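PDB 4CY9: DPSA from Streptomyces coelicolor, which probably binds and oxidises iron as a dodecameric Dps-family ferritin-like protein, and is also thought to bind DNA. Local coordinates for residues A30-D33 and L34-T37. Residues are numbered along the deposited sequence; the frame is centred on the assembly and turned at random.
Sequences ALND and LHLT
L34 begins the second half of two buried turns of helix 14-44, part of the ferritin-like helical bundle of this Dps protein, by giving its N-H to A30 O. L34 CB rests 3.3 Å from A30 O, and its side chain packs on V115 and Y116 of helix 105-133.

H35 comes next. Its backbone N bonds to L31 O, while the imidazole does something less routine. With chi1 near 65°, CG lies flanked by both main-chain branches and the H35 ring folds back along the helix, so that N32 O stands 3.7 Å above the H35 ring plane, over its centre. H35 NE2 donates to N32 OD1 at 3.1 Å. This bond is bent: N32 OD1 sits 24° out of the H35 ring plane, and the two flat groups stand almost perpendicular. A water closes the triangle, donating to N32 OD1 and hydrogen-bonded to H35 NE2 at 3.0 Å. The H35 side chain packs on V64 and R65 of helix 50-77. A leucine in its place would probably leave N32 OD1 and the water without their nitrogen partner and the amide less firmly fixed in rotation.

L36 N continues the helical pattern to N32 O, which also lies close against L36 CG; beyond, L36 packs on G84 of a second subunit, so the helix here also faces an interface.

T37 finishes the run with two donors on one acceptor. Across the turn, D33 OD2 is engaged by R93 in a salt bridge and by W95 NE1, whereas D33 OD1 lies 3.1 Å from T37 OG1. T37 N reaches D33 O, and T37 OG1, donating from above the carbonyl plane, grips that same D33 O at 2.8 Å.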
loop_
_atom_site.group_PDB
_atom_site.type_symbol
_atom_site.label_atom_id
_atom_site.label_comp_id
_atom_site.label_asym_id
_atom_site.label_seq_id
_atom_site.Cartn_x
_atom_site.Cartn_y
_atom_site.Cartn_z
ATOM N N ALA A 30 -10.340 1.344 33.792
ATOM C CA ALA A 30 -11.306 0.413 33.157
ATOM C C ALA A 30 -10.909 -0.007 31.738
ATOM O O ALA A 30 -11.116 -1.191 31.399
ATOM C CB ALA A 30 -12.772 0.916 33.206
ATOM N N LEU A 31 -10.425 0.942 30.948
ATOM C CA LEU A 31 -10.075 0.589 29.560
ATOM C C LEU A 31 -8.808 -0.288 29.587
ATOM O O LEU A 31 -8.742 -1.239 28.789
ATOM C CB LEU A 31 -9.788 1.889 28.766
ATOM C CG LEU A 31 -11.136 2.644 28.506
ATOM C CD1 LEU A 31 -10.661 4.058 27.960
ATOM C CD2 LEU A 31 -11.988 1.949 27.386
ATOM N N ASN A 32 -7.847 -0.030 30.508
ATOM C CA ASN A 32 -6.654 -0.893 30.510
ATOM C C ASN A 32 -7.010 -2.255 30.999
ATOM O O ASN A 32 -6.563 -3.263 30.423
ATOM C CB ASN A 32 -5.628 -0.266 31.442
ATOM C CG ASN A 32 -4.877 0.911 30.760
ATOM O OD1 ASN A 32 -4.825 1.030 29.528
ATOM N ND2 ASN A 32 -4.234 1.796 31.622
ATOM N N ASP A 33 -7.873 -2.333 32.036
ATOM C CA ASP A 33 -8.263 -3.694 32.489
ATOM C C ASP A 33 -9.064 -4.394 31.351
ATOM O O ASP A 33 -8.851 -5.592 31.094
ATOM C CB ASP A 33 -9.171 -3.487 33.717
ATOM C CG ASP A 33 -9.388 -4.778 34.559
ATOM O OD1 ASP A 33 -9.249 -5.928 34.050
ATOM O OD2 ASP A 33 -9.634 -4.546 35.775
ATOM N N LEU A 34 -9.862 -3.646 30.568
ATOM C CA LEU A 34 -10.618 -4.302 29.531
ATOM C C LEU A 34 -9.679 -4.839 28.409
ATOM O O LEU A 34 -9.890 -5.984 27.992
ATOM C CB LEU A 34 -11.555 -3.234 28.844
ATOM C CG LEU A 34 -12.372 -3.824 27.665
ATOM C CD1 LEU A 34 -13.307 -4.998 28.109
ATOM C CD2 LEU A 34 -13.373 -2.667 27.213
ATOM N N HIS A 35 -8.703 -4.048 27.929
ATOM C CA HIS A 35 -7.901 -4.713 26.867
ATOM C C HIS A 35 -6.988 -5.865 27.378
ATOM O O HIS A 35 -6.783 -6.832 26.667
ATOM C CB HIS A 35 -7.077 -3.729 26.002
ATOM C CG HIS A 35 -5.973 -2.968 26.712
ATOM N ND1 HIS A 35 -4.711 -3.503 26.882
ATOM C CD2 HIS A 35 -5.885 -1.608 27.033
ATOM C CE1 HIS A 35 -3.865 -2.529 27.450
ATOM N NE2 HIS A 35 -4.585 -1.387 27.551
ATOM N N LEU A 36 -6.544 -5.794 28.641
ATOM C CA LEU A 36 -5.823 -6.974 29.226
ATOM C C LEU A 36 -6.814 -8.138 29.267
ATOM O O LEU A 36 -6.432 -9.293 28.937
ATOM C CB LEU A 36 -5.426 -6.666 30.733
ATOM C CG LEU A 36 -4.334 -5.586 30.718
ATOM C CD1 LEU A 36 -4.117 -5.141 32.215
ATOM C CD2 LEU A 36 -2.932 -6.127 30.257
ATOM N N THR A 37 -8.048 -7.894 29.655
ATOM C CA THR A 37 -9.011 -8.970 29.816
ATOM C C THR A 37 -9.426 -9.497 28.425
ATOM O O THR A 37 -9.616 -10.726 28.264
ATOM C CB THR A 37 -10.280 -8.442 30.548
ATOM O OG1 THR A 37 -9.843 -8.094 31.899
ATOM C CG2 THR A 37 -11.412 -9.494 30.624
HETATM O O HOH W 1 -3.314 1.296 27.357
#